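Local coordinates for protein class I SAM-dependent methyltransferase (Silicibacter pomeroyi DSS-3, PDB 3CVO) that is of unknown function but has the fold of class I methyltransferases and so probably transfers a methyl group from S-adenosylmethionine to an unidentified substrate, at residues A[10-15]-A[65-70]; A[127-132]-A[151-156]; A[142-147]-A[180-185]. One frame throughout, in Å; residues are numbered along the deposited sequence.

Interaction 1 of 3, residues A[10-15]-A[65-70]; sequences MRPELT and RMMKAW. With EDO (1,2-ethanediol), chain Q; SO4 (sulfate ion), chain E; EDO (1,2-ethanediol), chain I.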
loop_
_atom_site.group_PDB
_atom_site.type_symbol
_atom_site.label_atom_id
_atom_site.label_comp_id
_atom_site.label_asym_id
_atom_site.label_seq_id
_atom_site.Cartn_x
_atom_site.Cartn_y
_atom_site.Cartn_z
HETATM N N MSE A 10 8.984 -37.114 -14.814
HETATM C CA MSE A 10 7.843 -36.385 -14.216
HETATM C C MSE A 10 8.396 -35.068 -13.615
HETATM O O MSE A 10 8.220 -34.672 -12.452
HETATM C CB MSE A 10 7.145 -37.264 -13.192
HETATM C CG MSE A 10 6.418 -36.505 -12.188
HETATM SE SE MSE A 10 4.616 -37.189 -11.960
HETATM C CE MSE A 10 5.166 -38.603 -10.610
ATOM N N ARG A 11 9.070 -34.388 -14.500
ATOM C CA ARG A 11 9.877 -33.240 -14.153
ATOM C C ARG A 11 9.136 -31.938 -14.463
ATOM O O ARG A 11 8.471 -31.858 -15.486
ATOM C CB ARG A 11 11.179 -33.379 -14.929
ATOM C CG ARG A 11 11.916 -32.151 -15.221
ATOM C CD ARG A 11 12.975 -32.507 -16.266
ATOM N NE ARG A 11 14.105 -31.622 -16.143
ATOM C CZ ARG A 11 15.080 -31.807 -15.268
ATOM N NH1 ARG A 11 15.068 -32.858 -14.462
ATOM N NH2 ARG A 11 16.064 -30.938 -15.208
ATOM N N PRO A 12 9.199 -30.922 -13.556
ATOM C CA PRO A 12 8.548 -29.661 -13.915
ATOM C C PRO A 12 9.221 -29.080 -15.123
ATOM O O PRO A 12 10.438 -28.990 -15.180
ATOM C CB PRO A 12 8.760 -28.757 -12.684
ATOM C CG PRO A 12 8.962 -29.712 -11.554
ATOM C CD PRO A 12 9.628 -30.940 -12.147
ATOM N N GLU A 13 8.410 -28.689 -16.077
ATOM C CA GLU A 13 8.928 -28.186 -17.338
ATOM C C GLU A 13 8.998 -26.674 -17.332
ATOM O O GLU A 13 8.137 -26.003 -16.804
ATOM C CB GLU A 13 8.055 -28.649 -18.517
ATOM N N LEU A 14 10.060 -26.188 -17.953
ATOM C CA LEU A 14 10.253 -24.777 -18.282
ATOM C C LEU A 14 9.511 -24.446 -19.571
ATOM O O LEU A 14 9.900 -24.854 -20.656
ATOM C CB LEU A 14 11.754 -24.485 -18.431
ATOM C CG LEU A 14 12.193 -23.040 -18.618
ATOM C CD1 LEU A 14 11.907 -22.230 -17.361
ATOM C CD2 LEU A 14 13.666 -22.998 -18.961
ATOM N N THR A 15 8.429 -23.707 -19.441
ATOM C CA THR A 15 7.558 -23.418 -20.600
ATOM C C THR A 15 7.932 -22.145 -21.367
ATOM O O THR A 15 7.078 -21.452 -21.920
ATOM C CB THR A 15 6.096 -23.349 -20.176
ATOM O OG1 THR A 15 6.010 -22.934 -18.814
ATOM C CG2 THR A 15 5.468 -24.734 -20.288
ATOM N N ARG A 65 3.442 -28.277 -2.804
ATOM C CA ARG A 65 3.659 -29.597 -2.197
ATOM C C ARG A 65 4.301 -30.534 -3.221
ATOM O O ARG A 65 5.258 -31.262 -2.936
ATOM C CB ARG A 65 2.345 -30.180 -1.708
ATOM C CG ARG A 65 2.497 -31.414 -0.879
ATOM C CD ARG A 65 1.120 -31.984 -0.586
ATOM N NE ARG A 65 0.370 -31.096 0.304
ATOM C CZ ARG A 65 -0.792 -30.512 0.013
ATOM N NH1 ARG A 65 -1.380 -30.703 -1.157
ATOM N NH2 ARG A 65 -1.370 -29.720 0.913
HETATM N N MSE A 66 3.820 -30.452 -4.441
HETATM C CA MSE A 66 4.455 -31.215 -5.543
HETATM C C MSE A 66 5.909 -30.816 -5.796
HETATM O O MSE A 66 6.747 -31.677 -6.003
HETATM C CB MSE A 66 3.649 -31.107 -6.839
HETATM C CG MSE A 66 2.401 -31.930 -6.772
HETATM SE SE MSE A 66 1.255 -31.767 -8.361
HETATM C CE MSE A 66 2.481 -32.562 -9.648
HETATM N N MSE A 67 6.197 -29.519 -5.802
HETATM C CA MSE A 67 7.564 -29.024 -6.048
HETATM C C MSE A 67 8.495 -29.522 -4.939
HETATM O O MSE A 67 9.637 -29.935 -5.187
HETATM C CB MSE A 67 7.579 -27.495 -6.126
HETATM C CG MSE A 67 6.897 -26.948 -7.357
HETATM SE SE MSE A 67 7.735 -27.473 -9.006
HETATM C CE MSE A 67 9.592 -26.936 -8.625
ATOM N N LYS A 68 7.979 -29.523 -3.707
ATOM C CA LYS A 68 8.769 -29.977 -2.567
ATOM C C LYS A 68 9.076 -31.468 -2.692
ATOM O O LYS A 68 10.194 -31.953 -2.445
ATOM C CB LYS A 68 8.055 -29.678 -1.258
ATOM C CG LYS A 68 8.032 -28.172 -0.904
ATOM C CD LYS A 68 7.329 -27.936 0.407
ATOM C CE LYS A 68 7.318 -26.468 0.746
ATOM N NZ LYS A 68 6.365 -26.182 1.861
ATOM N N ALA A 69 8.052 -32.201 -3.073
ATOM C CA ALA A 69 8.187 -33.632 -3.268
ATOM C C ALA A 69 9.199 -33.919 -4.374
ATOM O O ALA A 69 10.059 -34.790 -4.265
ATOM C CB ALA A 69 6.807 -34.278 -3.581
ATOM N N TRP A 70 9.090 -33.165 -5.441
ATOM C CA TRP A 70 10.014 -33.321 -6.548
ATOM C C TRP A 70 11.459 -33.139 -6.081
ATOM O O TRP A 70 12.341 -33.916 -6.443
ATOM C CB TRP A 70 9.707 -32.343 -7.690
ATOM C CG TRP A 70 10.402 -32.780 -8.903
ATOM C CD1 TRP A 70 10.004 -33.763 -9.771
ATOM C CD2 TRP A 70 11.668 -32.348 -9.344
ATOM N NE1 TRP A 70 10.923 -33.924 -10.757
ATOM C CE2 TRP A 70 11.970 -33.077 -10.517
ATOM C CE3 TRP A 70 12.573 -31.401 -8.883
ATOM C CZ2 TRP A 70 13.139 -32.880 -11.232
ATOM C CZ3 TRP A 70 13.737 -31.204 -9.589
ATOM C CH2 TRP A 70 14.008 -31.926 -10.757
HETATM C C1 EDO Q . 14.318 -27.499 -16.458
HETATM O O1 EDO Q . 15.264 -28.147 -17.317
HETATM C C2 EDO Q . 12.951 -28.045 -16.787
HETATM O O2 EDO Q . 12.736 -29.133 -15.890
HETATM S S SO4 E . -4.513 -28.528 -1.024
HETATM O O1 SO4 E . -5.505 -28.722 0.037
HETATM O O2 SO4 E . -5.069 -27.703 -2.107
HETATM O O3 SO4 E . -4.141 -29.839 -1.561
HETATM O O4 SO4 E . -3.336 -27.892 -0.460
HETATM C C1 EDO I . 0.486 -29.435 4.330
HETATM O O1 EDO I . 0.342 -28.974 2.991
HETATM C C2 EDO I . 1.345 -30.673 4.250
HETATM O O2 EDO I . 2.100 -30.563 3.042
#

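Interaction 2 of 3, residues A[127-132]-A[151-156]; sequences LVDGRF and LFDDYS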
loop_
_atom_site.group_PDB
_atom_site.type_symbol
_atom_site.label_atom_id
_atom_site.label_comp_id
_atom_site.label_asym_id
_atom_site.label_seq_id
_atom_site.Cartn_x
_atom_site.Cartn_y
_atom_site.Cartn_z
ATOM N N LEU A 127 12.983 -13.324 -10.634
ATOM C CA LEU A 127 12.071 -13.746 -11.694
ATOM C C LEU A 127 10.617 -13.508 -11.311
ATOM O O LEU A 127 10.155 -13.957 -10.284
ATOM C CB LEU A 127 12.241 -15.242 -11.981
ATOM C CG LEU A 127 11.220 -15.832 -12.967
ATOM C CD1 LEU A 127 11.386 -15.205 -14.387
ATOM C CD2 LEU A 127 11.284 -17.376 -13.039
ATOM N N VAL A 128 9.945 -12.748 -12.163
ATOM C CA VAL A 128 8.526 -12.445 -12.014
ATOM C C VAL A 128 7.733 -13.369 -12.959
ATOM O O VAL A 128 7.679 -13.176 -14.188
ATOM C CB VAL A 128 8.215 -10.937 -12.196
ATOM C CG1 VAL A 128 6.698 -10.679 -12.234
ATOM C CG2 VAL A 128 8.886 -10.107 -11.077
ATOM N N ASP A 129 7.183 -14.439 -12.408
ATOM C CA ASP A 129 6.517 -15.418 -13.250
ATOM C C ASP A 129 5.344 -16.074 -12.516
ATOM O O ASP A 129 5.049 -17.218 -12.743
ATOM C CB ASP A 129 7.564 -16.460 -13.750
ATOM C CG ASP A 129 7.034 -17.405 -14.799
ATOM O OD1 ASP A 129 6.173 -16.991 -15.581
ATOM O OD2 ASP A 129 7.534 -18.550 -14.867
ATOM N N GLY A 130 4.702 -15.329 -11.626
ATOM C CA GLY A 130 3.566 -15.866 -10.872
ATOM C C GLY A 130 2.390 -14.924 -10.906
ATOM O O GLY A 130 1.990 -14.464 -11.949
ATOM N N ARG A 131 1.878 -14.610 -9.726
ATOM C CA ARG A 131 0.724 -13.724 -9.603
ATOM C C ARG A 131 1.198 -12.318 -9.221
ATOM O O ARG A 131 2.354 -12.110 -8.916
ATOM C CB ARG A 131 -0.236 -14.231 -8.543
ATOM C CG ARG A 131 -0.835 -15.629 -8.835
ATOM C CD ARG A 131 -1.856 -15.564 -9.950
ATOM N NE ARG A 131 -1.224 -15.845 -11.223
ATOM C CZ ARG A 131 -1.435 -15.156 -12.329
ATOM N NH1 ARG A 131 -2.243 -14.111 -12.317
ATOM N NH2 ARG A 131 -0.817 -15.506 -13.445
ATOM N N PHE A 132 0.282 -11.381 -9.223
ATOM C CA PHE A 132 0.586 -9.987 -8.895
ATOM C C PHE A 132 1.843 -9.513 -9.579
ATOM O O PHE A 132 2.674 -8.858 -8.926
ATOM C CB PHE A 132 0.785 -9.763 -7.409
ATOM C CG PHE A 132 -0.331 -10.282 -6.564
ATOM C CD1 PHE A 132 -1.436 -9.499 -6.293
ATOM C CD2 PHE A 132 -0.281 -11.558 -6.055
ATOM C CE1 PHE A 132 -2.509 -9.994 -5.514
ATOM C CE2 PHE A 132 -1.342 -12.066 -5.267
ATOM C CZ PHE A 132 -2.458 -11.254 -5.000
ATOM N N LEU A 151 13.785 -10.430 -14.321
ATOM C CA LEU A 151 13.252 -11.055 -15.522
ATOM C C LEU A 151 11.737 -11.157 -15.363
ATOM O O LEU A 151 11.227 -11.691 -14.380
ATOM C CB LEU A 151 13.845 -12.454 -15.718
ATOM C CG LEU A 151 15.369 -12.616 -15.749
ATOM C CD1 LEU A 151 15.781 -14.085 -15.827
ATOM C CD2 LEU A 151 15.995 -11.745 -16.877
ATOM N N PHE A 152 11.024 -10.587 -16.305
ATOM C CA PHE A 152 9.567 -10.508 -16.211
ATOM C C PHE A 152 9.028 -11.304 -17.411
ATOM O O PHE A 152 9.104 -10.879 -18.568
ATOM C CB PHE A 152 9.167 -9.041 -16.254
ATOM C CG PHE A 152 7.721 -8.715 -15.880
ATOM C CD1 PHE A 152 6.670 -9.439 -16.367
ATOM C CD2 PHE A 152 7.438 -7.623 -15.061
ATOM C CE1 PHE A 152 5.357 -9.099 -16.073
ATOM C CE2 PHE A 152 6.133 -7.271 -14.758
ATOM C CZ PHE A 152 5.088 -8.027 -15.264
ATOM N N ASP A 153 8.470 -12.468 -17.124
ATOM C CA ASP A 153 7.957 -13.318 -18.193
ATOM C C ASP A 153 6.578 -12.877 -18.692
ATOM O O ASP A 153 5.772 -12.329 -17.936
ATOM C CB ASP A 153 7.907 -14.770 -17.775
ATOM C CG ASP A 153 7.929 -15.720 -18.968
ATOM O OD1 ASP A 153 8.288 -15.325 -20.127
ATOM O OD2 ASP A 153 7.595 -16.893 -18.735
ATOM N N ASP A 154 6.372 -13.095 -19.992
ATOM C CA ASP A 154 5.090 -12.777 -20.642
ATOM C C ASP A 154 4.819 -11.314 -20.518
ATOM O O ASP A 154 3.701 -10.902 -20.265
ATOM C CB ASP A 154 3.943 -13.497 -19.922
ATOM C CG ASP A 154 4.177 -14.982 -19.834
ATOM O OD1 ASP A 154 4.102 -15.619 -20.909
ATOM O OD2 ASP A 154 4.474 -15.500 -18.711
ATOM N N TYR A 155 5.877 -10.532 -20.645
ATOM C CA TYR A 155 5.805 -9.075 -20.460
ATOM C C TYR A 155 4.967 -8.345 -21.516
ATOM O O TYR A 155 4.277 -7.380 -21.211
ATOM C CB TYR A 155 7.201 -8.475 -20.405
ATOM C CG TYR A 155 7.206 -6.980 -20.064
ATOM C CD1 TYR A 155 6.843 -6.505 -18.811
ATOM C CD2 TYR A 155 7.586 -6.062 -21.016
ATOM C CE1 TYR A 155 6.851 -5.165 -18.532
ATOM C CE2 TYR A 155 7.622 -4.715 -20.732
ATOM C CZ TYR A 155 7.256 -4.271 -19.505
ATOM O OH TYR A 155 7.316 -2.910 -19.250
ATOM N N SER A 156 5.015 -8.803 -22.749
ATOM C CA SER A 156 4.188 -8.183 -23.796
ATOM C C SER A 156 2.690 -8.385 -23.477
ATOM O O SER A 156 1.833 -7.639 -23.923
ATOM C CB SER A 156 4.563 -8.727 -25.191
#

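Interaction 3 of 3, residues A[142-147]-A[180-185]; sequences FSITRP and FQVEPQ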
loop_
_atom_site.group_PDB
_atom_site.type_symbol
_atom_site.label_atom_id
_atom_site.label_comp_id
_atom_site.label_asym_id
_atom_site.label_seq_id
_atom_site.Cartn_x
_atom_site.Cartn_y
_atom_site.Cartn_z
ATOM N N PHE A 142 11.385 -1.276 -5.052
ATOM C CA PHE A 142 11.343 -0.413 -3.862
ATOM C C PHE A 142 12.056 -1.053 -2.664
ATOM O O PHE A 142 12.396 -0.357 -1.733
ATOM C CB PHE A 142 9.912 -0.084 -3.475
ATOM C CG PHE A 142 9.183 0.708 -4.502
ATOM C CD1 PHE A 142 9.760 1.800 -5.077
ATOM C CD2 PHE A 142 7.893 0.370 -4.842
ATOM C CE1 PHE A 142 9.098 2.518 -6.017
ATOM C CE2 PHE A 142 7.210 1.113 -5.743
ATOM C CZ PHE A 142 7.832 2.189 -6.351
ATOM N N SER A 143 12.334 -2.349 -2.737
ATOM C CA SER A 143 12.838 -3.109 -1.554
ATOM C C SER A 143 14.346 -3.412 -1.580
ATOM O O SER A 143 14.994 -3.651 -0.551
ATOM C CB SER A 143 12.072 -4.408 -1.371
ATOM O OG SER A 143 10.694 -4.210 -1.087
ATOM N N ILE A 144 14.877 -3.444 -2.778
ATOM C CA ILE A 144 16.298 -3.759 -2.997
ATOM C C ILE A 144 17.139 -2.619 -2.440
ATOM O O ILE A 144 16.665 -1.483 -2.344
ATOM C CB ILE A 144 16.657 -4.019 -4.480
ATOM C CG1 ILE A 144 16.301 -2.828 -5.404
ATOM C CG2 ILE A 144 16.022 -5.360 -5.028
ATOM C CD1 ILE A 144 16.818 -2.950 -6.834
ATOM N N THR A 145 18.364 -2.958 -2.042
ATOM C CA THR A 145 19.368 -1.994 -1.571
ATOM C C THR A 145 20.609 -1.924 -2.423
ATOM O O THR A 145 21.448 -1.058 -2.221
ATOM C CB THR A 145 19.735 -2.224 -0.085
ATOM O OG1 THR A 145 20.174 -3.583 0.107
ATOM C CG2 THR A 145 18.496 -1.944 0.805
ATOM N N ARG A 146 20.686 -2.802 -3.408
ATOM C CA ARG A 146 21.686 -2.743 -4.492
ATOM C C ARG A 146 21.034 -3.257 -5.811
ATOM O O ARG A 146 19.964 -3.880 -5.775
ATOM C CB ARG A 146 22.908 -3.577 -4.096
ATOM C CG ARG A 146 22.633 -5.044 -3.904
ATOM C CD ARG A 146 23.955 -5.791 -3.591
ATOM N NE ARG A 146 23.706 -7.188 -3.220
ATOM C CZ ARG A 146 23.464 -8.164 -4.088
ATOM N NH1 ARG A 146 23.437 -7.937 -5.392
ATOM N NH2 ARG A 146 23.250 -9.373 -3.644
ATOM N N PRO A 147 21.640 -2.959 -6.969
ATOM C CA PRO A 147 21.030 -3.323 -8.243
ATOM C C PRO A 147 20.852 -4.812 -8.408
ATOM O O PRO A 147 21.650 -5.613 -7.916
ATOM C CB PRO A 147 22.018 -2.805 -9.280
ATOM C CG PRO A 147 22.686 -1.694 -8.602
ATOM C CD PRO A 147 22.830 -2.115 -7.166
ATOM N N PHE A 180 15.278 -6.526 -17.023
ATOM C CA PHE A 180 15.486 -5.203 -16.443
ATOM C C PHE A 180 16.720 -5.146 -15.556
ATOM O O PHE A 180 17.028 -6.077 -14.820
ATOM C CB PHE A 180 14.313 -4.811 -15.557
ATOM C CG PHE A 180 12.993 -4.678 -16.265
ATOM C CD1 PHE A 180 12.116 -5.769 -16.361
ATOM C CD2 PHE A 180 12.609 -3.451 -16.782
ATOM C CE1 PHE A 180 10.881 -5.612 -16.976
ATOM C CE2 PHE A 180 11.393 -3.285 -17.376
ATOM C CZ PHE A 180 10.522 -4.357 -17.479
ATOM N N GLN A 181 17.448 -4.040 -15.666
ATOM C CA GLN A 181 18.498 -3.734 -14.740
ATOM C C GLN A 181 17.919 -2.742 -13.712
ATOM O O GLN A 181 17.758 -1.573 -14.001
ATOM C CB GLN A 181 19.694 -3.118 -15.467
ATOM C CG GLN A 181 20.955 -3.259 -14.638
ATOM C CD GLN A 181 21.241 -4.719 -14.262
ATOM O OE1 GLN A 181 20.987 -5.643 -15.059
ATOM N NE2 GLN A 181 21.747 -4.937 -13.035
ATOM N N VAL A 182 17.616 -3.241 -12.529
ATOM C CA VAL A 182 16.866 -2.487 -11.510
ATOM C C VAL A 182 17.771 -1.903 -10.452
ATOM O O VAL A 182 18.628 -2.578 -9.882
ATOM C CB VAL A 182 15.766 -3.383 -10.849
ATOM C CG1 VAL A 182 14.808 -2.527 -9.963
ATOM C CG2 VAL A 182 14.981 -4.097 -11.899
ATOM N N GLU A 183 17.566 -0.624 -10.181
ATOM C CA GLU A 183 18.343 0.079 -9.192
ATOM C C GLU A 183 17.429 0.492 -8.066
ATOM O O GLU A 183 16.219 0.697 -8.277
ATOM C CB GLU A 183 18.923 1.338 -9.789
ATOM C CG GLU A 183 19.579 1.152 -11.123
ATOM C CD GLU A 183 21.052 1.342 -11.059
ATOM O OE1 GLU A 183 21.521 1.882 -10.038
ATOM O OE2 GLU A 183 21.747 0.962 -12.024
ATOM N N PRO A 184 17.974 0.647 -6.860
ATOM C CA PRO A 184 17.006 0.916 -5.766
ATOM C C PRO A 184 16.276 2.247 -5.959
ATOM O O PRO A 184 16.910 3.223 -6.341
ATOM C CB PRO A 184 17.892 0.933 -4.528
ATOM C CG PRO A 184 19.043 0.009 -4.911
ATOM C CD PRO A 184 19.325 0.348 -6.353
ATOM N N GLN A 185 14.952 2.217 -5.737
ATOM C CA GLN A 185 14.035 3.374 -5.928
ATOM C C GLN A 185 13.331 3.772 -4.618
ATOM O O GLN A 185 12.797 2.901 -3.928
ATOM C CB GLN A 185 12.923 3.005 -6.919
ATOM C CG GLN A 185 13.406 2.612 -8.292
ATOM C CD GLN A 185 13.990 3.801 -8.968
ATOM O OE1 GLN A 185 13.448 4.895 -8.822
ATOM N NE2 GLN A 185 15.111 3.624 -9.685
HETATM O O HOH W 1 12.258 2.266 -1.446
#

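Interaction 1 of 3, residues A[10-15]-A[65-70]
Trp70 lies with one indole face under the ring of Pro12. The proline CD sits 3.5 Å from the centroid of the five-membered ring of Trp70, 7° off the ring normal, a CH-pi contact that joins the segment leading into helix 18-30 of this Rossmann-like methyltransferase fold to helix 61-73. Proline suits the place because its CD is slightly electron-poor, being bonded to the amide nitrogen, and its closed ring offers a rigid, flat-sided bump to the electron-rich indole. Trp70 reaches it with CG anti to the backbone N (chi1 -164°).

One helical turn earlier, Met67, a selenomethionine, bends at chi2 and chi3 so that its SE comes 3.6 Å from Pro12 CG; the proline thus has the tryptophan at CD and the flexible selenium arm at CG. Val44 of helix 41-47 also touches Pro12 and Trp70. Arg11 runs past the far end of the indole, its guanidinium plane turned 77° from the ring and NH1 3.8 Å from Trp70 CZ2, while NH2 makes a salt bridge to Glu48. On the helix surface, Arg65 holds a sulfate, probably from the crystallisation liquor, by two bonds: NH1 to O3 of the ion at 2.9 Å and NH2 to O4 at 3.0 Å.

Interaction 2 of 3, residues A[127-132]-A[151-156]
Val128 gives both its backbone polar atoms to the neighbouring strand and the residue just beyond its end. Its N donates to Leu151 O at 2.8 Å, almost perfectly straight (177°), and its O accepts from Asp153 N at 3.1 Å. Both bonds run nearly along the C=O axis, the ladder of two parallel strands in a Rossmann-like sheet. Leu151 O is also met by Leu127 CA at 3.5 Å in a CA-H...O contact. Further backbone bonds join Leu127 to Leu35 and Tyr37, and Leu151 to Val126.

Beyond the bridges the chains splay and three acids gather at the carboxyl ends of the parallel strands, where class I methyltransferases commonly place cofactor and substrate. Asp129 and Asp153 lie side by side, both with CG anti to the backbone N, and Asp129 OD1 stands 3.5 Å from Asp153 OD2, two acceptors close together without a hydrogen bond, and like charges if both are ionised. Nearby arginines probably offset the charge: Asp153 OD1 takes a salt bridge from Arg176 and a weak bond from Asp154 N, and Asp154 OD2 pairs with Arg133, which also forms a long, weak ion pair with Asp129 OD1. Such proximity would tend to raise an acid's pKa, while the arginines would counter it. An alanine in place of Asp129 would remove that carboxylate and would probably cost the weak ion pair to Arg133 and some of the cluster's acidic character.

On the sheet face carrying Val128 and Phe152, Val128 CG1 lies 4.1 Å from the centroid of the Phe152 ring, over its centre, and Tyr155 CD1 covers the opposite ring face. Helix 133-143 packs on these side chains; Leu127 and Leu151 face helix 18-30, and strand 33-37 continues the sheet beyond Leu127.

Interaction 3 of 3, residues A[142-147]-A[180-185]
The chain past the end of helix 133-143 and the chain leaving strand 177-182 interlock, Pro184 pressing into the turn at 144-146 while Ile144 and Pro147 lie against 182-184. Pro184 is the chief bump: its CG is 3.5 Å from Thr145 C and its CB 3.5 Å from Ile144 O, so that it rests largely on backbone, with Ile144 CG1 as its side-chain neighbour. A rigid, compact ring suits such a shallow seat.

Ile144 fills the complementary hollow from the other direction. Its CG1 takes the crowded position between the backbone N and the carbonyl carbon (chi1 57°) and passes across Pro184 at about a right angle; the chain then extends to lodge CD1 against Val182 O, the carbonyl carbon of Glu183 and Val182 CG1, the last 3.7 Å from Ile144 CD1. Pro147 closes the far end, bringing CA within 3.0 Å of Val182 O in a CA-H...O contact.

At the helical end the fit is polar and edge-on. The rim of Phe142, at CD1, meets Gln185 O 3.4 Å away in the plane of the ring, where the aromatic hydrogens carry slight positive charge. A water donates to Gln185 O at 2.6 Å and also to Phe142 O, bridging the helix end and the outgoing chain.

Packing of this kind seats the helix-to-strand connection of a beta-alpha-beta unit against the antiparallel strand 177-182, which follows strand 148-152 in the sheet order 3-2-1-4-5-7-6 characteristic of class I methyltransferases.

From the N terminus, interaction 1 comes first: it closes a loop of about fifty residues, bringing the leading segment onto helix 61-73 at one side of the fold before the other two begin. Interactions 2 and 3 cross, since 142-147 falls between 127-132 and 151-156, while 180-185 comes after both. Interaction 2 joins two central parallel strands, and interaction 3 ties the connection between helix 133-143 and strand 148-152 to the antiparallel strand beyond. These two touch where Phe180 packs against Phe152 and Tyr155. Interactions 1 and 3 lie on opposite sides of the chain's centre, about 30 Å apart between centres.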